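Local coordinates for protein xyloglucan-specific endo-beta-1,4-glucanase BoGH9A (Bacteroides ovatus, PDB 6DHT) that cleaves the beta-1,4-glucan backbone of xyloglucan internally, releasing xyloglucan oligosaccharides, at residues A[179-190]-A[214-225]; A[38-46]-A[54-62]. One frame throughout, in Å; residues are numbered along the deposited sequence.

Contact 1: A[179-190]-A[214-225]. With CA (calcium ion), chain D.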
loop_
_atom_site.group_PDB
_atom_site.type_symbol
_atom_site.label_atom_id
_atom_site.label_comp_id
_atom_site.label_asym_id
_atom_site.label_seq_id
_atom_site.Cartn_x
_atom_site.Cartn_y
_atom_site.Cartn_z
ATOM N N SER A 179 -9.765 1.016 -4.088
ATOM C CA SER A 179 -8.938 0.570 -5.200
ATOM C C SER A 179 -8.411 1.754 -6.020
ATOM O O SER A 179 -7.291 1.684 -6.508
ATOM C CB SER A 179 -9.642 -0.491 -6.051
ATOM O OG SER A 179 -10.734 0.038 -6.751
ATOM N N GLY A 180 -9.190 2.824 -6.127
ATOM C CA GLY A 180 -8.757 4.038 -6.776
ATOM C C GLY A 180 -7.587 4.657 -6.047
ATOM O O GLY A 180 -6.599 5.048 -6.671
ATOM N N TYR A 181 -7.698 4.764 -4.733
ATOM C CA TYR A 181 -6.610 5.248 -3.885
ATOM C C TYR A 181 -5.358 4.380 -4.061
ATOM O O TYR A 181 -4.218 4.884 -4.200
ATOM C CB TYR A 181 -7.018 5.187 -2.410
ATOM C CG TYR A 181 -5.820 5.262 -1.523
ATOM C CD1 TYR A 181 -5.187 6.474 -1.250
ATOM C CD2 TYR A 181 -5.298 4.109 -0.981
ATOM C CE1 TYR A 181 -4.048 6.506 -0.434
ATOM C CE2 TYR A 181 -4.179 4.125 -0.193
ATOM C CZ TYR A 181 -3.551 5.330 0.075
ATOM O OH TYR A 181 -2.429 5.342 0.900
ATOM N N SER A 182 -5.551 3.068 -4.035
ATOM C CA SER A 182 -4.428 2.145 -4.098
ATOM C C SER A 182 -3.618 2.298 -5.384
ATOM O O SER A 182 -2.382 2.366 -5.368
ATOM C CB SER A 182 -4.906 0.704 -3.958
ATOM O OG SER A 182 -5.438 0.437 -2.648
ATOM N N ILE A 183 -4.314 2.323 -6.510
ATOM C CA ILE A 183 -3.688 2.571 -7.799
ATOM C C ILE A 183 -3.046 3.957 -7.798
ATOM O O ILE A 183 -1.916 4.109 -8.245
ATOM C CB ILE A 183 -4.716 2.471 -8.911
ATOM C CG1 ILE A 183 -5.283 1.060 -9.025
ATOM C CG2 ILE A 183 -4.080 2.881 -10.204
ATOM C CD1 ILE A 183 -6.558 0.960 -9.815
ATOM N N GLY A 184 -3.733 4.954 -7.247
ATOM C CA GLY A 184 -3.196 6.300 -7.208
ATOM C C GLY A 184 -1.843 6.382 -6.499
ATOM O O GLY A 184 -0.938 7.088 -6.954
ATOM N N LEU A 185 -1.706 5.626 -5.415
ATOM C CA LEU A 185 -0.461 5.593 -4.658
ATOM C C LEU A 185 0.622 4.859 -5.452
ATOM O O LEU A 185 1.739 5.373 -5.594
ATOM C CB LEU A 185 -0.686 4.924 -3.291
ATOM C CG LEU A 185 0.580 4.787 -2.437
ATOM C CD1 LEU A 185 1.229 6.130 -2.161
ATOM C CD2 LEU A 185 0.237 4.077 -1.143
ATOM N N MET A 186 0.312 3.680 -5.987
ATOM C CA MET A 186 1.312 2.906 -6.697
ATOM C C MET A 186 1.764 3.642 -7.945
ATOM O O MET A 186 2.955 3.639 -8.280
ATOM C CB MET A 186 0.840 1.490 -7.003
ATOM C CG MET A 186 0.694 0.652 -5.738
ATOM S SD MET A 186 0.190 -1.039 -6.027
ATOM C CE MET A 186 -1.530 -0.832 -6.351
ATOM N N GLN A 187 0.828 4.269 -8.636
ATOM C CA GLN A 187 1.158 5.034 -9.848
ATOM C C GLN A 187 1.900 6.328 -9.536
ATOM O O GLN A 187 2.583 6.882 -10.416
ATOM C CB GLN A 187 -0.113 5.253 -10.716
ATOM C CG GLN A 187 -0.534 3.952 -11.373
ATOM C CD GLN A 187 -1.639 4.025 -12.425
ATOM O OE1 GLN A 187 -1.774 3.076 -13.194
ATOM N NE2 GLN A 187 -2.448 5.068 -12.421
ATOM N N SER A 188 1.806 6.847 -8.316
ATOM C CA SER A 188 2.643 7.982 -7.907
ATOM C C SER A 188 4.107 7.521 -7.894
ATOM O O SER A 188 4.997 8.196 -8.435
ATOM C CB SER A 188 2.252 8.505 -6.516
ATOM O OG SER A 188 0.916 8.984 -6.496
ATOM N N ILE A 189 4.386 6.365 -7.305
ATOM C CA ILE A 189 5.767 5.891 -7.230
ATOM C C ILE A 189 6.260 5.440 -8.621
ATOM O O ILE A 189 7.423 5.673 -8.999
ATOM C CB ILE A 189 5.915 4.788 -6.119
ATOM C CG1 ILE A 189 6.085 5.432 -4.722
ATOM C CG2 ILE A 189 7.093 3.867 -6.353
ATOM C CD1 ILE A 189 4.984 6.249 -4.252
ATOM N N TYR A 190 5.370 4.828 -9.393
ATOM C CA TYR A 190 5.695 4.467 -10.775
ATOM C C TYR A 190 6.308 5.637 -11.566
ATOM O O TYR A 190 7.320 5.482 -12.264
ATOM C CB TYR A 190 4.427 3.958 -11.482
ATOM C CG TYR A 190 4.666 3.738 -12.953
ATOM C CD1 TYR A 190 5.248 2.558 -13.409
ATOM C CD2 TYR A 190 4.313 4.719 -13.879
ATOM C CE1 TYR A 190 5.531 2.387 -14.768
ATOM C CE2 TYR A 190 4.568 4.549 -15.191
ATOM C CZ TYR A 190 5.150 3.379 -15.639
ATOM O OH TYR A 190 5.404 3.273 -17.008
ATOM N N LEU A 214 3.648 -3.386 -13.737
ATOM C CA LEU A 214 2.864 -2.630 -12.760
ATOM C C LEU A 214 1.635 -2.026 -13.420
ATOM O O LEU A 214 0.538 -2.094 -12.850
ATOM C CB LEU A 214 3.681 -1.561 -12.044
ATOM C CG LEU A 214 2.925 -0.752 -10.984
ATOM C CD1 LEU A 214 3.917 -0.360 -9.884
ATOM C CD2 LEU A 214 2.237 0.455 -11.528
ATOM N N LEU A 215 1.788 -1.449 -14.617
ATOM C CA LEU A 215 0.650 -0.849 -15.296
ATOM C C LEU A 215 -0.327 -1.907 -15.793
ATOM O O LEU A 215 -1.530 -1.685 -15.728
ATOM C CB LEU A 215 1.109 0.001 -16.470
ATOM C CG LEU A 215 1.884 1.265 -16.116
ATOM C CD1 LEU A 215 2.165 2.092 -17.391
ATOM C CD2 LEU A 215 1.190 2.124 -15.060
ATOM N N ASP A 216 0.162 -3.054 -16.260
ATOM C CA ASP A 216 -0.764 -4.152 -16.585
ATOM C C ASP A 216 -1.655 -4.487 -15.402
ATOM O O ASP A 216 -2.882 -4.678 -15.529
ATOM C CB ASP A 216 -0.052 -5.419 -17.013
ATOM C CG ASP A 216 0.692 -5.273 -18.334
ATOM O OD1 ASP A 216 0.095 -4.813 -19.339
ATOM O OD2 ASP A 216 1.874 -5.644 -18.339
ATOM N N GLU A 217 -1.036 -4.600 -14.236
ATOM C CA GLU A 217 -1.799 -4.958 -13.057
ATOM C C GLU A 217 -2.832 -3.886 -12.707
ATOM O O GLU A 217 -3.999 -4.206 -12.458
ATOM C CB GLU A 217 -0.889 -5.242 -11.856
ATOM C CG GLU A 217 -1.636 -5.912 -10.688
ATOM C CD GLU A 217 -2.227 -7.260 -11.091
ATOM O OE1 GLU A 217 -1.465 -8.109 -11.614
ATOM O OE2 GLU A 217 -3.465 -7.451 -10.937
ATOM N N MET A 218 -2.414 -2.621 -12.716
ATOM C CA MET A 218 -3.344 -1.560 -12.435
ATOM C C MET A 218 -4.501 -1.627 -13.405
ATOM O O MET A 218 -5.641 -1.430 -13.008
ATOM C CB MET A 218 -2.688 -0.172 -12.500
ATOM C CG MET A 218 -1.436 0.033 -11.638
ATOM S SD MET A 218 -1.657 -0.226 -9.870
ATOM C CE MET A 218 -1.037 -1.890 -9.699
ATOM N N GLN A 219 -4.202 -1.863 -14.683
ATOM C CA GLN A 219 -5.258 -1.823 -15.694
ATOM C C GLN A 219 -6.316 -2.875 -15.441
ATOM O O GLN A 219 -7.491 -2.666 -15.766
ATOM C CB GLN A 219 -4.664 -1.994 -17.093
ATOM C CG GLN A 219 -5.253 -1.027 -18.136
ATOM C CD GLN A 219 -6.678 -1.359 -18.598
ATOM O OE1 GLN A 219 -7.021 -2.515 -18.884
ATOM N NE2 GLN A 219 -7.516 -0.334 -18.662
ATOM N N PHE A 220 -5.920 -3.993 -14.837
ATOM C CA PHE A 220 -6.890 -5.044 -14.557
ATOM C C PHE A 220 -8.012 -4.510 -13.679
ATOM O O PHE A 220 -9.177 -4.905 -13.819
ATOM C CB PHE A 220 -6.266 -6.253 -13.888
ATOM C CG PHE A 220 -7.169 -7.440 -13.924
ATOM C CD1 PHE A 220 -7.206 -8.253 -15.045
ATOM C CD2 PHE A 220 -8.042 -7.695 -12.884
ATOM C CE1 PHE A 220 -8.068 -9.348 -15.098
ATOM C CE2 PHE A 220 -8.910 -8.797 -12.941
ATOM C CZ PHE A 220 -8.926 -9.602 -14.065
ATOM N N ASN A 221 -7.667 -3.627 -12.744
ATOM C CA ASN A 221 -8.657 -2.991 -11.905
ATOM C C ASN A 221 -9.244 -1.729 -12.563
ATOM O O ASN A 221 -10.427 -1.489 -12.433
ATOM C CB ASN A 221 -8.114 -2.682 -10.507
ATOM C CG ASN A 221 -9.226 -2.393 -9.511
ATOM O OD1 ASN A 221 -9.843 -3.323 -9.002
ATOM N ND2 ASN A 221 -9.509 -1.123 -9.243
ATOM N N LEU A 222 -8.434 -0.904 -13.228
ATOM C CA LEU A 222 -8.966 0.263 -13.942
ATOM C C LEU A 222 -10.083 -0.114 -14.917
ATOM O O LEU A 222 -11.082 0.612 -15.043
ATOM C CB LEU A 222 -7.861 0.982 -14.701
ATOM C CG LEU A 222 -6.830 1.696 -13.800
ATOM C CD1 LEU A 222 -5.521 2.031 -14.563
ATOM C CD2 LEU A 222 -7.433 2.939 -13.115
ATOM N N ASP A 223 -9.908 -1.236 -15.600
ATOM C CA ASP A 223 -10.909 -1.669 -16.578
ATOM C C ASP A 223 -12.229 -1.954 -15.872
ATOM O O ASP A 223 -13.303 -1.568 -16.355
ATOM C CB ASP A 223 -10.417 -2.910 -17.311
ATOM C CG ASP A 223 -11.141 -3.149 -18.611
ATOM O OD1 ASP A 223 -11.623 -2.164 -19.211
ATOM O OD2 ASP A 223 -11.187 -4.320 -19.031
ATOM N N TRP A 224 -12.169 -2.616 -14.720
ATOM C CA TRP A 224 -13.375 -2.780 -13.913
ATOM C C TRP A 224 -13.954 -1.424 -13.475
ATOM O O TRP A 224 -15.168 -1.202 -13.547
ATOM C CB TRP A 224 -13.118 -3.658 -12.675
ATOM C CG TRP A 224 -14.226 -3.506 -11.710
ATOM C CD1 TRP A 224 -15.519 -3.876 -11.910
ATOM C CD2 TRP A 224 -14.194 -2.853 -10.436
ATOM N NE1 TRP A 224 -16.282 -3.531 -10.832
ATOM C CE2 TRP A 224 -15.497 -2.883 -9.915
ATOM C CE3 TRP A 224 -13.185 -2.259 -9.672
ATOM C CZ2 TRP A 224 -15.807 -2.348 -8.677
ATOM C CZ3 TRP A 224 -13.503 -1.739 -8.442
ATOM C CH2 TRP A 224 -14.787 -1.776 -7.958
ATOM N N MET A 225 -13.101 -0.508 -13.001
ATOM C CA MET A 225 -13.576 0.780 -12.499
ATOM C C MET A 225 -14.429 1.520 -13.538
ATOM O O MET A 225 -15.431 2.127 -13.179
ATOM C CB MET A 225 -12.394 1.660 -12.061
ATOM C CG MET A 225 -11.684 1.151 -10.846
ATOM S SD MET A 225 -10.355 2.245 -10.302
ATOM C CE MET A 225 -11.277 3.476 -9.403
HETATM CA CA CA D . 3.872 -6.323 -19.244
HETATM O O HOH W 1 5.946 -6.835 -20.252
#
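Ile183 and Met218 meet at the middle of two antiparallel neighbouring helices in the catalytic domain, whose fold in glycoside hydrolase family 9 is an (alpha/alpha)6 barrel. The pair is a worked example of knobs-into-holes packing: the axes of segments 179-190 and 214-225 approach to 10.6 Å at 151°, and Ile183 is the knob, seated among Met218, Asn221, Leu222 and Met225. Its CB faces Met218 SD. From there the chain divides: CG2 lies against SD and CB of Met218, while CG1, anti to the carbonyl carbon (chi1 -64°), runs past Met218 SD at 3.9 Å. CD1 then reaches the floor of the hole, where it touches Asn221 ND2 at 3.7 Å and also meets Leu222 CD2 and Met225 SD. Met218 is bent, which turns its thioether tip toward Met186, methyl to methyl, with the two CE atoms 3.5 Å apart. At one end of the interface, Asn221, whose amide has its stronger polar partner in Trp166, gives a weak hydrogen bond from ND2 to Ser179 OG (3.0 Å, 145° at the hydrogen); that hydroxyl is also bonded to the carbonyl of Tyr175, and Trp224 brings its ring edge to it. Toward the other end the extended Gln187 slides alongside Met218, placing OE1 3.4 Å from Met218 CG. This buried oxygen has no hydrogen-bond partner in the model, whereas NE2 is held by Gln277 of helix 265-281. Tyr190 ends the interface: Leu215 CD2 makes a CH-pi contact over its face, 4.1 Å from the ring centroid, and Leu215 CD1 lies near its OH. One residue farther on, Asp216 points to a calcium site completed by Glu206, Asn209, Thr211, Asp213 and a water, and its OD2 binds the calcium ion at 2.3 Å.

Contact 2: A[38-46]-A[54-62]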
loop_
_atom_site.group_PDB
_atom_site.type_symbol
_atom_site.label_atom_id
_atom_site.label_comp_id
_atom_site.label_asym_id
_atom_site.label_seq_id
_atom_site.Cartn_x
_atom_site.Cartn_y
_atom_site.Cartn_z
ATOM N N GLY A 38 17.250 -8.461 27.661
ATOM C CA GLY A 38 18.388 -9.156 28.232
ATOM C C GLY A 38 19.610 -8.271 28.333
ATOM O O GLY A 38 19.702 -7.223 27.699
ATOM N N LYS A 39 20.570 -8.707 29.139
ATOM C CA LYS A 39 21.799 -7.966 29.329
ATOM C C LYS A 39 22.813 -8.360 28.257
ATOM O O LYS A 39 23.184 -9.527 28.140
ATOM C CB LYS A 39 22.346 -8.247 30.737
ATOM C CG LYS A 39 23.455 -7.295 31.177
ATOM C CD LYS A 39 23.717 -7.362 32.682
ATOM C CE LYS A 39 24.930 -6.519 33.086
ATOM N NZ LYS A 39 24.973 -5.188 32.401
ATOM N N VAL A 40 23.241 -7.377 27.466
ATOM C CA VAL A 40 24.197 -7.581 26.384
ATOM C C VAL A 40 25.293 -6.527 26.508
ATOM O O VAL A 40 25.006 -5.360 26.792
ATOM C CB VAL A 40 23.498 -7.459 24.995
ATOM C CG1 VAL A 40 24.512 -7.418 23.870
ATOM C CG2 VAL A 40 22.550 -8.619 24.800
ATOM N N GLU A 41 26.544 -6.925 26.295
ATOM C CA GLU A 41 27.656 -5.990 26.386
ATOM C C GLU A 41 28.490 -5.941 25.119
ATOM O O GLU A 41 29.234 -4.984 24.894
ATOM C CB GLU A 41 28.538 -6.354 27.585
ATOM C CG GLU A 41 27.812 -6.196 28.914
ATOM C CD GLU A 41 28.659 -6.581 30.111
ATOM O OE1 GLU A 41 29.837 -6.959 29.926
ATOM O OE2 GLU A 41 28.139 -6.500 31.245
ATOM N N GLU A 42 28.351 -6.962 24.285
ATOM C CA GLU A 42 29.229 -7.136 23.139
ATOM C C GLU A 42 28.569 -7.992 22.051
ATOM O O GLU A 42 27.818 -8.903 22.356
ATOM C CB GLU A 42 30.490 -7.821 23.644
ATOM C CG GLU A 42 31.534 -8.118 22.625
ATOM C CD GLU A 42 32.747 -8.764 23.268
ATOM O OE1 GLU A 42 33.237 -8.215 24.278
ATOM O OE2 GLU A 42 33.195 -9.824 22.780
ATOM N N PHE A 43 28.855 -7.697 20.782
ATOM C CA PHE A 43 28.486 -8.603 19.699
ATOM C C PHE A 43 29.595 -8.711 18.680
ATOM O O PHE A 43 30.483 -7.854 18.621
ATOM C CB PHE A 43 27.170 -8.171 19.017
ATOM C CG PHE A 43 27.303 -6.974 18.106
ATOM C CD1 PHE A 43 27.244 -5.686 18.613
ATOM C CD2 PHE A 43 27.479 -7.152 16.746
ATOM C CE1 PHE A 43 27.368 -4.587 17.769
ATOM C CE2 PHE A 43 27.589 -6.061 15.897
ATOM C CZ PHE A 43 27.538 -4.784 16.412
ATOM N N VAL A 44 29.542 -9.775 17.881
ATOM C CA VAL A 44 30.559 -10.049 16.869
ATOM C C VAL A 44 29.888 -10.474 15.562
ATOM O O VAL A 44 28.900 -11.203 15.569
ATOM C CB VAL A 44 31.537 -11.161 17.337
ATOM C CG1 VAL A 44 32.616 -11.399 16.314
ATOM C CG2 VAL A 44 32.154 -10.781 18.667
ATOM N N ILE A 45 30.433 -9.996 14.448
ATOM C CA ILE A 45 30.025 -10.471 13.139
ATOM C C ILE A 45 31.126 -11.363 12.569
ATOM O O ILE A 45 32.300 -10.970 12.549
ATOM C CB ILE A 45 29.787 -9.287 12.169
ATOM C CG1 ILE A 45 28.805 -8.267 12.786
ATOM C CG2 ILE A 45 29.335 -9.786 10.797
ATOM C CD1 ILE A 45 27.436 -8.792 13.091
ATOM N N TRP A 46 30.732 -12.554 12.117
ATOM C CA TRP A 46 31.633 -13.497 11.451
ATOM C C TRP A 46 31.244 -13.747 10.003
ATOM O O TRP A 46 30.062 -13.807 9.685
ATOM C CB TRP A 46 31.565 -14.848 12.169
ATOM C CG TRP A 46 31.946 -14.796 13.601
ATOM C CD1 TRP A 46 31.114 -14.665 14.667
ATOM C CD2 TRP A 46 33.272 -14.869 14.129
ATOM N NE1 TRP A 46 31.843 -14.656 15.835
ATOM C CE2 TRP A 46 33.172 -14.769 15.525
ATOM C CE3 TRP A 46 34.535 -14.985 13.549
ATOM C CZ2 TRP A 46 34.289 -14.799 16.360
ATOM C CZ3 TRP A 46 35.642 -15.018 14.378
ATOM C CH2 TRP A 46 35.509 -14.922 15.766
ATOM N N VAL A 54 34.869 -10.323 11.391
ATOM C CA VAL A 54 34.658 -9.221 10.458
ATOM C C VAL A 54 34.424 -7.896 11.193
ATOM O O VAL A 54 34.779 -6.825 10.689
ATOM C CB VAL A 54 33.485 -9.571 9.499
ATOM C CG1 VAL A 54 32.937 -8.345 8.821
ATOM C CG2 VAL A 54 33.958 -10.571 8.457
ATOM N N PHE A 55 33.834 -7.975 12.377
ATOM C CA PHE A 55 33.463 -6.796 13.151
ATOM C C PHE A 55 33.176 -7.173 14.603
ATOM O O PHE A 55 32.608 -8.221 14.880
ATOM C CB PHE A 55 32.197 -6.151 12.542
ATOM C CG PHE A 55 31.813 -4.837 13.180
ATOM C CD1 PHE A 55 32.305 -3.645 12.680
ATOM C CD2 PHE A 55 30.952 -4.792 14.254
ATOM C CE1 PHE A 55 31.957 -2.439 13.261
ATOM C CE2 PHE A 55 30.613 -3.581 14.839
ATOM C CZ PHE A 55 31.109 -2.412 14.329
ATOM N N VAL A 56 33.576 -6.298 15.520
ATOM C CA VAL A 56 33.254 -6.443 16.924
ATOM C C VAL A 56 32.693 -5.125 17.426
ATOM O O VAL A 56 33.288 -4.073 17.215
ATOM C CB VAL A 56 34.508 -6.819 17.783
ATOM C CG1 VAL A 56 34.131 -6.911 19.244
ATOM C CG2 VAL A 56 35.101 -8.134 17.294
ATOM N N GLY A 57 31.551 -5.197 18.087
ATOM C CA GLY A 57 30.904 -4.031 18.656
ATOM C C GLY A 57 30.783 -4.082 20.168
ATOM O O GLY A 57 30.345 -5.079 20.738
ATOM N N LYS A 58 31.126 -2.969 20.804
ATOM C CA LYS A 58 31.040 -2.829 22.258
ATOM C C LYS A 58 30.430 -1.471 22.617
ATOM O O LYS A 58 30.081 -0.692 21.732
ATOM C CB LYS A 58 32.442 -2.959 22.866
ATOM C CG LYS A 58 33.179 -4.228 22.464
ATOM C CD LYS A 58 34.574 -4.298 23.090
ATOM C CE LYS A 58 35.159 -5.699 22.987
ATOM N NZ LYS A 58 36.557 -5.768 23.515
ATOM N N SER A 59 30.295 -1.187 23.910
ATOM C CA SER A 59 29.748 0.094 24.380
ATOM C C SER A 59 28.404 0.364 23.740
ATOM O O SER A 59 28.185 1.407 23.109
ATOM C CB SER A 59 30.689 1.249 24.085
ATOM O OG SER A 59 31.919 1.054 24.742
ATOM N N LEU A 60 27.507 -0.588 23.932
ATOM C CA LEU A 60 26.247 -0.602 23.205
ATOM C C LEU A 60 25.187 0.274 23.845
ATOM O O LEU A 60 25.039 0.322 25.067
ATOM C CB LEU A 60 25.731 -2.031 23.089
ATOM C CG LEU A 60 26.736 -3.048 22.556
ATOM C CD1 LEU A 60 26.141 -4.420 22.713
ATOM C CD2 LEU A 60 27.113 -2.765 21.106
ATOM N N TYR A 61 24.434 0.959 22.989
ATOM C CA TYR A 61 23.311 1.780 23.413
ATOM C C TYR A 61 22.122 0.922 23.770
ATOM O O TYR A 61 21.836 -0.072 23.097
ATOM C CB TYR A 61 22.905 2.729 22.272
ATOM C CG TYR A 61 21.686 3.568 22.571
ATOM C CD1 TYR A 61 21.783 4.705 23.356
ATOM C CD2 TYR A 61 20.436 3.236 22.050
ATOM C CE1 TYR A 61 20.677 5.480 23.642
ATOM C CE2 TYR A 61 19.318 4.004 22.335
ATOM C CZ TYR A 61 19.447 5.137 23.117
ATOM O OH TYR A 61 18.351 5.916 23.411
ATOM N N THR A 62 21.422 1.312 24.830
ATOM C CA THR A 62 20.199 0.635 25.236
ATOM C C THR A 62 19.116 1.669 25.471
ATOM O O THR A 62 19.413 2.827 25.753
ATOM C CB THR A 62 20.376 -0.198 26.527
ATOM O OG1 THR A 62 20.693 0.680 27.616
ATOM C CG2 THR A 62 21.476 -1.208 26.354
HETATM O O HOH W 2 28.064 -2.628 25.900
#
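Strands 42-46 and 54-58 run antiparallel with axes 4.7 Å apart, joined where Phe43 N bonds to Gly57 O and Gly57 N returns to Phe43 O at 2.9 Å, and interrupted toward the turn by a classic beta bulge, where Val54 and Phe55 both face Ile45. At the bulge Ile45 O takes a good bond from Val54 N at 2.9 Å and only a weak, long one from Phe55 N. On the face carrying Phe43, Ile45 and Phe55, the Phe43 ring lies beneath the bare backbone of Gly57, whose N sits over its centre. CG of Phe43 stands between its own N and carbonyl carbon (chi1 75°), which swings the ring across the partner strand. Its CZ meets Phe55 CE2 at 3.7 Å, the planes inclined obliquely, while Leu60 CD2 lies at its edge. Leu60 CD1 touches Val40 CG1 at 3.6 Å, and a water links Glu41 O to Leu60 N where the strands part. On the other face, Val44 lies beside Val56, and Glu42 beside Lys58 without a salt bridge. Thus one face is wholly apolar, with Phe43 packing on Leu75 and Phe55 on Val80, whereas the other adds the solvent-exposed Glu42 and Lys58 to its valines.

In the fold
From the N terminus the chain first enters the Ig-like domain, where contact 2 closes a short hairpin, with seven residues between its segments and a turn at 48-52 joining its strands. Strand 84-90 then pairs with strand 42-47, leaving strand 53-58 at the border of its sheet. Only after this domain does the chain enter the helical catalytic domain, where contact 1 closes a loop of 23 residues that carries four of the five protein ligands of one calcium ion. The two contacts follow in series, neither enclosing nor crossing the other, with centres about 45 Å apart. Just beyond the hairpin, Tyr61 hydrogen-bonds to the carbonyl of Gln421, linking the small domain to the catalytic one.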